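Local coordinates for protein endoglucanase (Ganoderma lucidum, PDB 5D8Z) that probably hydrolyses internal beta-1,4-glucosidic bonds of cellulose-like glucans, as a GH5 family endoglucanase with a TIM-barrel fold, at residues 32-37 with 312-317; 161-166 with 274-279; 320-325 with 332-337. All blocks are in the same frame, centred on the assembly; numbering follows the deposited sequence.

Interaction 1: 32-37 with 312-317; sequences FDFGCG and GNFYQG
Phe34 and Phe314 meet as a T-shaped (edge-to-face) pair, with the edge of Phe34 directed at one face of Phe314, and so join the loops that follow the first and last barrel strands. The ring centroids are 5.2 Å apart. The planes stand at 66°, and CZ of Phe34 sits over the middle of the Phe314 ring. The nearest carbons are CE1 of Phe34 and CZ of Phe314, at 3.9 Å. On its other edge, Phe34 turns CE2 to the backbone O of Asn313, 3.6 Å away and in the plane of the Phe34 ring.

Phe34 can span the gap because its CB points at the 312-317 segment and its CG, anti to the carbonyl carbon and beside the backbone N (chi1 -71°), continues in that direction. The backbone here is a type II beta turn from Asp33 to Cys36, closed by a weak bond from Cys36 N to Asp33 O, with Gly35 at positive phi. Further out, Asp33 OD1 accepts a hydrogen bond from Gly31 N, and Cys36 is disulfide-bonded to Cys42. On the opposing loop, Asn313 shares a backbone hydrogen bond with Ala30, while Phe314 also stacks with Tyr318.

Replacing Phe34 by alanine removes the ring, which is likely to leave that face of Phe314 without its edge-on partner and a gap between the two loops. With the edge of Phe34 over a Phe314 face and CE2 turned to a carbonyl O, the contact is likely to be mainly dispersive, with a weak electrostatic part.

Interaction 2: 161-166 with 274-279; sequences VMNEPH and NTETGG. With BGC (beta-D-glucopyranose), chain C.
Glu164 and Glu276 bring their carboxylates together without bonding: OE2 of Glu164 lies 3.2 Å from OE1 of Glu276, acceptor against acceptor. The two side chains cross at about a right angle, and their carboxylate planes are turned 47° apart. Asn163 OD1 similarly approaches Glu276 OE2 at 3.1 Å, again two acceptors, with amide and carboxylate planes at 27°.

Donors from neighbouring strands and their ends reach the same oxygens. Arg76 serves the second pair with two nitrogens, NH1 in a salt bridge to Glu276 OE2 and NH2 in a hydrogen bond to Asn163 OD1. His235 ND1 is bonded to Glu164 OE2, and Tyr237 OH to Glu276 OE1.

A further hydrogen bond comes from the sugar: O4 of the beta-D-glucopyranose donates to Glu164 OE1 at 3.1 Å. Glu164 presents this oxygen on a chain extended beyond CG (chi2 -173°), whereas Glu276 OE1 stays 3.9 Å from the same O4.

Glu164 CD lies 4.5 Å from Glu276 CD. The first residue is in the loop after the fourth barrel strand, 157-160, and the second near the end of the seventh, 272-277. That placement, together with the Asn-Glu-Pro sequence, is consistent with the paired glutamates of GH5 retaining glycosidases, an acid/base and a nucleophile, with bonds from Arg76, His235 and Tyr237 that probably fix their orientation.

Interaction 3: 320-325 with 332-337; sequences LGEVPT and TDTALV
Thr332 opens the contact by pairing with Thr325, an antiparallel hydrogen-bonded pair. Thr325 N donates to Thr332 O at 2.8 Å, in the carbonyl plane with a C=O...N angle of 150°; the return bond from Thr332 N to Thr325 O is less certain in the model. A water ties the same corner, donating to Thr332 O and Val323 O and accepting from Thr325 OG1.

At Asp333, OD2 lies 3.6 Å from CB of Pro324, while its hydrogen bond goes to His65 of helix 59-68. Thr334 follows at the N-cap position of helix 335-341. Its CG2, anti to its own carbonyl carbon, packs 3.6 Å from CA of Glu322 and also meets Val323 O. Leu336 N reaches OD1 of Asn281, whose ND2 holds Gly321 O, so one amide links the two segments. Val337 ends the walk: its CG2 touches CG of Glu322 at 3.8 Å, the side chains crossing at about a right angle.

The Glu322-Val337 packing ties the helix to the loop before strand 325-327. The Thr325-Thr332 pair belongs to the beta hairpin of strands 325-327 and 330-332, which leads through the N-cap Thr334 into the chain's last helix.

How the interactions relate
All three contacts involve the eight-stranded parallel barrel or the loops leaving it. Interaction 1 joins the loops after strands 24-30 and 303-312, neighbours where the barrel closes; interaction 2 falls between its two ends along the chain, and interaction 3 comes after both. Interaction 2 is the most central, its centre about 5 Å from the centre of the chain, and forms part of the glycan pocket. Interactions 1 and 2 are centred about 15 Å apart and do not touch. Interaction 3 meets both: Val323 CG2 is 3.6 Å from Gly312 O, and Leu320 CD1 is 3.7 Å from Gly279 CA. The loop 320-323 leading to the hairpin thus packs beside the segments extending from strands 272-277 and 303-312, and Leu336 of the last helix also touches Gly279.

Interaction 1: 32-37 with 312-317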
ATOM      1  N   PHE A  32      12.676  -1.057  -0.570  1.00 36.70           N
ATOM      2  CA  PHE A  32      13.048  -0.019   0.403  1.00 35.06           C
ATOM      3  C   PHE A  32      12.517  -0.401   1.775  1.00 39.82           C
ATOM      4  O   PHE A  32      12.922   0.193   2.801  1.00 44.02           O
ATOM      5  CB  PHE A  32      12.489   1.352   0.027  1.00 31.70           C
ATOM      6  CG  PHE A  32      13.299   2.098  -0.987  1.00 29.05           C
ATOM      7  CD1 PHE A  32      14.446   2.748  -0.620  1.00 27.91           C
ATOM      8  CD2 PHE A  32      12.885   2.171  -2.315  1.00 29.40           C
ATOM      9  CE1 PHE A  32      15.188   3.455  -1.554  1.00 29.98           C
ATOM     10  CE2 PHE A  32      13.618   2.869  -3.259  1.00 29.45           C
ATOM     11  CZ  PHE A  32      14.777   3.524  -2.879  1.00 29.72           C
ATOM     12  N   ASP A  33      11.583  -1.354   1.798  1.00 38.20           N
ATOM     13  CA  ASP A  33      10.990  -1.791   3.054  1.00 37.58           C
ATOM     14  C   ASP A  33      11.767  -2.911   3.683  1.00 35.93           C
ATOM     15  O   ASP A  33      11.360  -3.427   4.700  1.00 34.82           O
ATOM     16  CB  ASP A  33       9.547  -2.255   2.842  1.00 37.64           C
ATOM     17  CG  ASP A  33       9.421  -3.307   1.746  1.00 37.94           C
ATOM     18  OD1 ASP A  33       9.807  -2.971   0.605  1.00 33.63           O
ATOM     19  OD2 ASP A  33       8.948  -4.450   2.022  1.00 40.10           O
ATOM     20  N   PHE A  34      12.866  -3.336   3.092  1.00 38.64           N
ATOM     21  CA  PHE A  34      13.511  -4.522   3.650  1.00 43.05           C
ATOM     22  C   PHE A  34      14.189  -4.201   4.971  1.00 46.48           C
ATOM     23  O   PHE A  34      14.605  -3.074   5.226  1.00 51.01           O
ATOM     24  CB  PHE A  34      14.461  -5.183   2.673  1.00 40.61           C
ATOM     25  CG  PHE A  34      13.778  -5.864   1.531  1.00 42.20           C
ATOM     26  CD1 PHE A  34      12.390  -5.882   1.417  1.00 43.78           C
ATOM     27  CD2 PHE A  34      14.535  -6.514   0.564  1.00 45.72           C
ATOM     28  CE1 PHE A  34      11.785  -6.514   0.341  1.00 46.72           C
ATOM     29  CE2 PHE A  34      13.933  -7.159  -0.511  1.00 47.78           C
ATOM     30  CZ  PHE A  34      12.555  -7.157  -0.624  1.00 47.56           C
ATOM     31  N   GLY A  35      14.229  -5.191   5.843  1.00 49.59           N
ATOM     32  CA  GLY A  35      14.596  -4.938   7.232  1.00 55.16           C
ATOM     33  C   GLY A  35      13.659  -3.952   7.926  1.00 56.00           C
ATOM     34  O   GLY A  35      14.076  -3.217   8.815  1.00 57.98           O
ATOM     35  N   CYS A  36      12.406  -3.909   7.503  1.00 52.39           N
ATOM     36  CA  CYS A  36      11.392  -3.276   8.292  1.00 53.94           C
ATOM     37  C   CYS A  36      10.681  -4.384   9.036  1.00 48.17           C
ATOM     38  O   CYS A  36      10.276  -5.370   8.470  1.00 50.13           O
ATOM     39  CB  CYS A  36      10.455  -2.451   7.414  1.00 60.25           C
ATOM     40  SG  CYS A  36      11.206  -0.868   6.929  1.00 67.47           S
ATOM     41  N   GLY A  37      10.590  -4.267  10.335  1.00 46.57           N
ATOM     42  CA  GLY A  37       9.954  -5.327  11.094  1.00 45.71           C
ATOM     43  C   GLY A  37       8.525  -4.950  11.390  1.00 42.46           C
ATOM     44  O   GLY A  37       8.159  -3.761  11.371  1.00 40.67           O
ATOM     45  N   GLY A 312       9.333  -6.092  -7.572  1.00 32.53           N
ATOM     46  CA  GLY A 312      10.503  -5.352  -7.094  1.00 33.55           C
ATOM     47  C   GLY A 312      11.675  -6.295  -6.923  1.00 34.29           C
ATOM     48  O   GLY A 312      12.028  -7.010  -7.871  1.00 35.17           O
ATOM     49  N   ASN A 313      12.315  -6.340  -5.760  1.00 33.42           N
ATOM     50  CA  ASN A 313      13.432  -7.259  -5.708  1.00 38.95           C
ATOM     51  C   ASN A 313      13.363  -8.343  -4.671  1.00 39.77           C
ATOM     52  O   ASN A 313      14.227  -8.519  -3.845  1.00 39.83           O
ATOM     53  CB  ASN A 313      14.801  -6.553  -5.828  1.00 42.77           C
ATOM     54  CG  ASN A 313      15.017  -5.549  -4.784  1.00 39.42           C
ATOM     55  OD1 ASN A 313      14.375  -5.599  -3.746  1.00 42.10           O
ATOM     56  ND2 ASN A 313      15.919  -4.629  -5.034  1.00 37.56           N
ATOM     57  N   PHE A 314      12.297  -9.107  -4.812  1.00 45.14           N
ATOM     58  CA  PHE A 314      12.182 -10.413  -4.226  1.00 45.48           C
ATOM     59  C   PHE A 314      12.865 -11.391  -5.165  1.00 45.63           C
ATOM     60  O   PHE A 314      12.771 -11.248  -6.355  1.00 44.65           O
ATOM     61  CB  PHE A 314      10.691 -10.770  -4.053  1.00 44.37           C
ATOM     62  CG  PHE A 314      10.058 -10.172  -2.812  1.00 41.48           C
ATOM     63  CD1 PHE A 314      10.209 -10.786  -1.573  1.00 40.46           C
ATOM     64  CD2 PHE A 314       9.326  -9.005  -2.876  1.00 40.58           C
ATOM     65  CE1 PHE A 314       9.651 -10.243  -0.431  1.00 37.55           C
ATOM     66  CE2 PHE A 314       8.764  -8.457  -1.730  1.00 40.63           C
ATOM     67  CZ  PHE A 314       8.936  -9.076  -0.507  1.00 39.13           C
ATOM     68  N   TYR A 315      13.555 -12.382  -4.613  1.00 55.62           N
ATOM     69  CA  TYR A 315      14.110 -13.501  -5.399  1.00 59.38           C
ATOM     70  C   TYR A 315      13.005 -14.337  -6.056  1.00 60.08           C
ATOM     71  O   TYR A 315      11.826 -14.173  -5.756  1.00 60.76           O
ATOM     72  CB  TYR A 315      14.974 -14.386  -4.505  1.00 61.00           C
ATOM     73  CG  TYR A 315      16.163 -13.658  -3.885  1.00 64.63           C
ATOM     74  CD1 TYR A 315      16.459 -13.795  -2.513  1.00 68.69           C
ATOM     75  CD2 TYR A 315      16.991 -12.833  -4.660  1.00 61.31           C
ATOM     76  CE1 TYR A 315      17.545 -13.141  -1.939  1.00 67.09           C
ATOM     77  CE2 TYR A 315      18.079 -12.170  -4.097  1.00 65.20           C
ATOM     78  CZ  TYR A 315      18.350 -12.326  -2.737  1.00 68.41           C
ATOM     79  OH  TYR A 315      19.414 -11.668  -2.169  1.00 64.06           O
ATOM     80  N   GLN A 316      13.374 -15.220  -6.970  1.00 62.54           N
ATOM     81  CA  GLN A 316      12.355 -15.884  -7.785  1.00 68.76           C
ATOM     82  C   GLN A 316      11.479 -16.817  -6.934  1.00 63.98           C
ATOM     83  O   GLN A 316      10.251 -16.828  -7.053  1.00 63.81           O
ATOM     84  CB  GLN A 316      13.011 -16.642  -8.936  1.00 77.15           C
ATOM     85  CG  GLN A 316      12.071 -17.025 -10.084  1.00 82.70           C
ATOM     86  CD  GLN A 316      12.671 -18.091 -11.028  1.00 81.56           C
ATOM     87  OE1 GLN A 316      12.034 -18.496 -12.006  1.00 67.39           O
ATOM     88  NE2 GLN A 316      13.902 -18.540 -10.735  1.00 76.50           N
ATOM     89  N   GLY A 317      12.114 -17.563  -6.039  1.00 60.05           N
ATOM     90  CA  GLY A 317      11.413 -18.540  -5.222  1.00 57.11           C
ATOM     91  C   GLY A 317      10.560 -17.969  -4.107  1.00 55.00           C
ATOM     92  O   GLY A 317      10.037 -18.688  -3.264  1.00 47.43           O
TER

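Interaction 2: 161-166 with 274-279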
ATOM      1  N   VAL A 161      -0.939   6.590   4.260  1.00 32.76           N
ATOM      2  CA  VAL A 161      -0.586   7.122   5.567  1.00 31.91           C
ATOM      3  C   VAL A 161       0.234   6.133   6.367  1.00 30.17           C
ATOM      4  O   VAL A 161       1.267   6.486   6.904  1.00 28.89           O
ATOM      5  CB  VAL A 161      -1.847   7.504   6.376  1.00 33.66           C
ATOM      6  CG1 VAL A 161      -1.501   7.815   7.816  1.00 34.88           C
ATOM      7  CG2 VAL A 161      -2.536   8.716   5.769  1.00 34.81           C
ATOM      8  N   MET A 162      -0.217   4.893   6.446  1.00 29.59           N
ATOM      9  CA  MET A 162       0.507   3.928   7.224  1.00 31.08           C
ATOM     10  C   MET A 162       0.159   2.517   6.858  1.00 33.42           C
ATOM     11  O   MET A 162      -1.004   2.169   6.736  1.00 35.61           O
ATOM     12  CB  MET A 162       0.198   4.115   8.697  1.00 32.28           C
ATOM     13  CG  MET A 162       0.858   3.079   9.604  1.00 32.46           C
ATOM     14  SD  MET A 162       2.661   3.074   9.567  1.00 35.56           S
ATOM     15  CE  MET A 162       2.999   4.779   9.990  1.00 35.63           C
ATOM     16  N   ASN A 163       1.187   1.691   6.757  1.00 35.99           N
ATOM     17  CA  ASN A 163       1.017   0.322   6.366  1.00 37.16           C
ATOM     18  C   ASN A 163       0.697  -0.574   7.534  1.00 38.99           C
ATOM     19  O   ASN A 163       1.415  -0.589   8.512  1.00 43.33           O
ATOM     20  CB  ASN A 163       2.288  -0.198   5.764  1.00 37.33           C
ATOM     21  CG  ASN A 163       2.156  -1.627   5.356  1.00 36.66           C
ATOM     22  OD1 ASN A 163       1.461  -1.933   4.398  1.00 38.37           O
ATOM     23  ND2 ASN A 163       2.809  -2.515   6.078  1.00 36.53           N
ATOM     24  N   GLU A 164      -0.374  -1.341   7.403  1.00 41.96           N
ATOM     25  CA  GLU A 164      -0.756  -2.410   8.348  1.00 38.80           C
ATOM     26  C   GLU A 164      -0.657  -2.175   9.857  1.00 36.45           C
ATOM     27  O   GLU A 164       0.004  -2.928  10.561  1.00 41.93           O
ATOM     28  CB  GLU A 164      -0.044  -3.700   7.968  1.00 39.41           C
ATOM     29  CG  GLU A 164      -0.640  -4.327   6.732  1.00 43.32           C
ATOM     30  CD  GLU A 164      -0.076  -5.708   6.421  1.00 49.36           C
ATOM     31  OE1 GLU A 164       0.907  -6.103   7.078  1.00 51.17           O
ATOM     32  OE2 GLU A 164      -0.620  -6.401   5.509  1.00 55.72           O
ATOM     33  N   PRO A 165      -1.361  -1.171  10.370  1.00 35.70           N
ATOM     34  CA  PRO A 165      -1.493  -1.093  11.819  1.00 35.38           C
ATOM     35  C   PRO A 165      -2.047  -2.394  12.391  1.00 36.92           C
ATOM     36  O   PRO A 165      -2.922  -3.020  11.789  1.00 40.36           O
ATOM     37  CB  PRO A 165      -2.503   0.021  12.037  1.00 35.56           C
ATOM     38  CG  PRO A 165      -2.611   0.783  10.743  1.00 35.67           C
ATOM     39  CD  PRO A 165      -2.016  -0.057   9.658  1.00 37.77           C
ATOM     40  N   HIS A 166      -1.520  -2.810  13.528  1.00 35.99           N
ATOM     41  CA  HIS A 166      -1.958  -4.018  14.142  1.00 36.06           C
ATOM     42  C   HIS A 166      -1.722  -3.914  15.618  1.00 38.99           C
ATOM     43  O   HIS A 166      -0.941  -3.091  16.059  1.00 37.01           O
ATOM     44  CB  HIS A 166      -1.226  -5.203  13.573  1.00 37.90           C
ATOM     45  CG  HIS A 166       0.199  -5.304  14.005  1.00 40.79           C
ATOM     46  ND1 HIS A 166       0.574  -5.899  15.188  1.00 42.58           N
ATOM     47  CD2 HIS A 166       1.342  -4.910  13.399  1.00 40.31           C
ATOM     48  CE1 HIS A 166       1.888  -5.853  15.301  1.00 42.59           C
ATOM     49  NE2 HIS A 166       2.378  -5.257  14.229  1.00 39.78           N
ATOM     50  N   ASN A 274      -7.862  -1.807  -1.979  1.00 46.81           N
ATOM     51  CA  ASN A 274      -7.132  -2.959  -1.521  1.00 44.67           C
ATOM     52  C   ASN A 274      -5.672  -2.905  -1.923  1.00 43.93           C
ATOM     53  O   ASN A 274      -5.312  -3.353  -3.010  1.00 44.73           O
ATOM     54  CB  ASN A 274      -7.751  -4.225  -2.079  1.00 42.95           C
ATOM     55  CG  ASN A 274      -7.066  -5.431  -1.557  1.00 42.12           C
ATOM     56  OD1 ASN A 274      -6.376  -5.358  -0.532  1.00 41.23           O
ATOM     57  ND2 ASN A 274      -7.222  -6.545  -2.246  1.00 41.31           N
ATOM     58  N   THR A 275      -4.825  -2.389  -1.040  1.00 40.29           N
ATOM     59  CA  THR A 275      -3.446  -2.094  -1.405  1.00 39.24           C
ATOM     60  C   THR A 275      -2.468  -3.256  -1.216  1.00 39.01           C
ATOM     61  O   THR A 275      -1.302  -3.142  -1.536  1.00 39.95           O
ATOM     62  CB  THR A 275      -2.954  -0.884  -0.611  1.00 38.75           C
ATOM     63  OG1 THR A 275      -3.398  -1.010   0.748  1.00 37.51           O
ATOM     64  CG2 THR A 275      -3.499   0.381  -1.206  1.00 36.86           C
ATOM     65  N   GLU A 276      -2.932  -4.366  -0.685  1.00 40.42           N
ATOM     66  CA  GLU A 276      -2.095  -5.544  -0.570  1.00 42.93           C
ATOM     67  C   GLU A 276      -2.957  -6.804  -0.703  1.00 41.95           C
ATOM     68  O   GLU A 276      -3.937  -6.983   0.024  1.00 38.17           O
ATOM     69  CB  GLU A 276      -1.351  -5.551   0.770  1.00 44.22           C
ATOM     70  CG  GLU A 276       0.135  -5.239   0.683  1.00 47.76           C
ATOM     71  CD  GLU A 276       0.860  -5.349   2.028  1.00 53.05           C
ATOM     72  OE1 GLU A 276       0.790  -6.417   2.688  1.00 58.10           O
ATOM     73  OE2 GLU A 276       1.519  -4.358   2.437  1.00 58.59           O
ATOM     74  N   THR A 277      -2.581  -7.661  -1.644  1.00 39.92           N
ATOM     75  CA  THR A 277      -3.150  -9.009  -1.754  1.00 39.08           C
ATOM     76  C   THR A 277      -2.267  -9.859  -2.654  1.00 36.95           C
ATOM     77  O   THR A 277      -1.496  -9.341  -3.458  1.00 36.03           O
ATOM     78  CB  THR A 277      -4.613  -9.033  -2.327  1.00 39.49           C
ATOM     79  OG1 THR A 277      -5.157 -10.373  -2.242  1.00 40.31           O
ATOM     80  CG2 THR A 277      -4.671  -8.566  -3.784  1.00 34.45           C
ATOM     81  N   GLY A 278      -2.400 -11.166  -2.522  1.00 37.95           N
ATOM     82  CA  GLY A 278      -1.795 -12.087  -3.461  1.00 39.51           C
ATOM     83  C   GLY A 278      -1.810 -13.538  -3.027  1.00 40.40           C
ATOM     84  O   GLY A 278      -2.411 -13.923  -2.000  1.00 42.27           O
ATOM     85  N   GLY A 279      -1.126 -14.342  -3.824  1.00 39.85           N
ATOM     86  CA  GLY A 279      -0.926 -15.719  -3.498  1.00 40.92           C
ATOM     87  C   GLY A 279       0.123 -16.401  -4.330  1.00 42.66           C
ATOM     88  O   GLY A 279       0.794 -15.783  -5.141  1.00 40.00           O
TER
HETATM   89  C2  BGC C   2       2.345 -11.045   8.506  1.00 80.07           C
HETATM   90  C3  BGC C   2       2.700 -10.033   7.395  1.00 82.25           C
HETATM   91  C4  BGC C   2       1.524  -9.709   6.490  1.00 76.48           C
HETATM   92  C5  BGC C   2       0.264  -9.398   7.324  1.00 74.28           C
HETATM   93  C6  BGC C   2      -0.982  -9.328   6.444  1.00 72.61           C
HETATM   94  C1  BGC C   2       0.991 -10.802   9.223  1.00 84.47           C
HETATM   95  O2  BGC C   2       3.401 -11.015   9.473  1.00 64.47           O
HETATM   96  O3  BGC C   2       3.732 -10.514   6.509  1.00 88.65           O
HETATM   97  O4  BGC C   2       1.969  -8.664   5.591  1.00 68.78           O
HETATM   98  O5  BGC C   2      -0.037 -10.402   8.308  1.00 82.82           O
HETATM   99  O6  BGC C   2      -1.925 -10.355   6.770  1.00 64.45           O

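Interaction 3: 320-325 with 332-337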
ATOM      1  N   LEU A 320       5.166 -15.464  -2.581  1.00 43.92           N
ATOM      2  CA  LEU A 320       4.133 -14.577  -3.171  1.00 40.28           C
ATOM      3  C   LEU A 320       4.658 -13.802  -4.336  1.00 37.73           C
ATOM      4  O   LEU A 320       4.196 -12.717  -4.620  1.00 39.47           O
ATOM      5  CB  LEU A 320       3.572 -13.597  -2.132  1.00 41.17           C
ATOM      6  CG  LEU A 320       2.119 -13.818  -1.698  1.00 43.78           C
ATOM      7  CD1 LEU A 320       1.920 -15.234  -1.196  1.00 48.55           C
ATOM      8  CD2 LEU A 320       1.718 -12.827  -0.616  1.00 44.83           C
ATOM      9  N   GLY A 321       5.610 -14.375  -5.047  1.00 40.07           N
ATOM     10  CA  GLY A 321       6.330 -13.633  -6.076  1.00 40.64           C
ATOM     11  C   GLY A 321       5.499 -13.226  -7.270  1.00 38.93           C
ATOM     12  O   GLY A 321       4.619 -13.952  -7.722  1.00 45.37           O
ATOM     13  N   GLU A 322       5.785 -12.033  -7.751  1.00 38.92           N
ATOM     14  CA  GLU A 322       5.174 -11.458  -8.936  1.00 39.39           C
ATOM     15  C   GLU A 322       6.223 -10.821  -9.857  1.00 39.22           C
ATOM     16  O   GLU A 322       5.874 -10.212 -10.863  1.00 44.61           O
ATOM     17  CB  GLU A 322       4.128 -10.415  -8.525  1.00 41.17           C
ATOM     18  CG  GLU A 322       2.933 -11.043  -7.810  1.00 43.68           C
ATOM     19  CD  GLU A 322       1.875 -10.046  -7.344  1.00 45.67           C
ATOM     20  OE1 GLU A 322       1.960  -8.826  -7.648  1.00 49.19           O
ATOM     21  OE2 GLU A 322       0.943 -10.498  -6.651  1.00 45.51           O
ATOM     22  N   VAL A 323       7.506 -11.028  -9.569  1.00 39.11           N
ATOM     23  CA  VAL A 323       8.561 -10.423 -10.370  1.00 37.95           C
ATOM     24  C   VAL A 323       8.596 -11.079 -11.757  1.00 36.70           C
ATOM     25  O   VAL A 323       8.763 -12.289 -11.874  1.00 41.99           O
ATOM     26  CB  VAL A 323       9.954 -10.546  -9.717  1.00 37.22           C
ATOM     27  CG1 VAL A 323      11.007  -9.899 -10.607  1.00 36.29           C
ATOM     28  CG2 VAL A 323       9.965  -9.896  -8.343  1.00 36.71           C
ATOM     29  N   PRO A 324       8.447 -10.276 -12.806  1.00 33.45           N
ATOM     30  CA  PRO A 324       8.587 -10.779 -14.128  1.00 35.55           C
ATOM     31  C   PRO A 324      10.053 -10.900 -14.517  1.00 38.62           C
ATOM     32  O   PRO A 324      10.918 -10.399 -13.816  1.00 42.82           O
ATOM     33  CB  PRO A 324       7.934  -9.672 -14.965  1.00 35.96           C
ATOM     34  CG  PRO A 324       8.342  -8.432 -14.255  1.00 34.59           C
ATOM     35  CD  PRO A 324       8.281  -8.809 -12.804  1.00 34.59           C
ATOM     36  N   THR A 325      10.300 -11.497 -15.676  1.00 40.32           N
ATOM     37  CA  THR A 325      11.623 -11.790 -16.172  1.00 38.09           C
ATOM     38  C   THR A 325      11.888 -11.027 -17.475  1.00 39.67           C
ATOM     39  O   THR A 325      11.026 -11.008 -18.376  1.00 36.86           O
ATOM     40  CB  THR A 325      11.700 -13.312 -16.449  1.00 38.43           C
ATOM     41  OG1 THR A 325      11.220 -14.045 -15.313  1.00 38.78           O
ATOM     42  CG2 THR A 325      13.093 -13.740 -16.761  1.00 37.36           C
ATOM     43  N   THR A 332       8.302 -11.626 -19.051  1.00 45.91           N
ATOM     44  CA  THR A 332       7.465 -12.797 -18.862  1.00 45.55           C
ATOM     45  C   THR A 332       6.990 -12.718 -17.450  1.00 45.35           C
ATOM     46  O   THR A 332       7.799 -12.529 -16.560  1.00 44.61           O
ATOM     47  CB  THR A 332       8.282 -14.095 -19.146  1.00 48.85           C
ATOM     48  OG1 THR A 332       8.085 -14.459 -20.513  1.00 42.79           O
ATOM     49  CG2 THR A 332       7.888 -15.304 -18.262  1.00 49.74           C
ATOM     50  N   ASP A 333       5.683 -12.857 -17.243  1.00 43.48           N
ATOM     51  CA  ASP A 333       5.129 -12.748 -15.904  1.00 45.63           C
ATOM     52  C   ASP A 333       5.109 -14.032 -15.115  1.00 44.37           C
ATOM     53  O   ASP A 333       5.233 -15.110 -15.646  1.00 47.04           O
ATOM     54  CB  ASP A 333       3.703 -12.213 -15.992  1.00 47.53           C
ATOM     55  CG  ASP A 333       3.666 -10.790 -16.442  1.00 49.24           C
ATOM     56  OD1 ASP A 333       2.907 -10.480 -17.378  1.00 58.15           O
ATOM     57  OD2 ASP A 333       4.439  -9.978 -15.889  1.00 49.45           O
ATOM     58  N   THR A 334       4.892 -13.911 -13.824  1.00 45.75           N
ATOM     59  CA  THR A 334       4.637 -15.086 -13.044  1.00 44.89           C
ATOM     60  C   THR A 334       3.282 -15.580 -13.460  1.00 44.96           C
ATOM     61  O   THR A 334       2.542 -14.881 -14.152  1.00 46.13           O
ATOM     62  CB  THR A 334       4.646 -14.814 -11.532  1.00 46.14           C
ATOM     63  OG1 THR A 334       3.577 -13.920 -11.200  1.00 47.32           O
ATOM     64  CG2 THR A 334       6.005 -14.239 -11.103  1.00 45.39           C
ATOM     65  N   ALA A 335       2.983 -16.805 -13.046  1.00 45.98           N
ATOM     66  CA  ALA A 335       1.737 -17.474 -13.374  1.00 45.42           C
ATOM     67  C   ALA A 335       0.514 -16.650 -12.958  1.00 49.54           C
ATOM     68  O   ALA A 335      -0.440 -16.503 -13.732  1.00 47.78           O
ATOM     69  CB  ALA A 335       1.701 -18.812 -12.673  1.00 44.08           C
ATOM     70  N   LEU A 336       0.556 -16.127 -11.729  1.00 49.44           N
ATOM     71  CA  LEU A 336      -0.616 -15.551 -11.079  1.00 48.30           C
ATOM     72  C   LEU A 336      -0.962 -14.191 -11.630  1.00 50.81           C
ATOM     73  O   LEU A 336      -2.138 -13.798 -11.684  1.00 49.58           O
ATOM     74  CB  LEU A 336      -0.364 -15.407  -9.593  1.00 48.98           C
ATOM     75  CG  LEU A 336      -1.516 -14.842  -8.774  1.00 47.44           C
ATOM     76  CD1 LEU A 336      -2.762 -15.660  -9.003  1.00 50.54           C
ATOM     77  CD2 LEU A 336      -1.156 -14.845  -7.310  1.00 46.26           C
ATOM     78  N   VAL A 337       0.072 -13.475 -12.035  1.00 47.62           N
ATOM     79  CA  VAL A 337      -0.118 -12.214 -12.695  1.00 47.11           C
ATOM     80  C   VAL A 337      -0.754 -12.389 -14.075  1.00 49.28           C
ATOM     81  O   VAL A 337      -1.619 -11.589 -14.468  1.00 49.22           O
ATOM     82  CB  VAL A 337       1.208 -11.453 -12.827  1.00 44.95           C
ATOM     83  CG1 VAL A 337       1.012 -10.170 -13.627  1.00 46.88           C
ATOM     84  CG2 VAL A 337       1.743 -11.119 -11.461  1.00 43.30           C
TER
HETATM   85  O   HOH W   1       8.766 -14.256 -14.204  1.00 42.28           O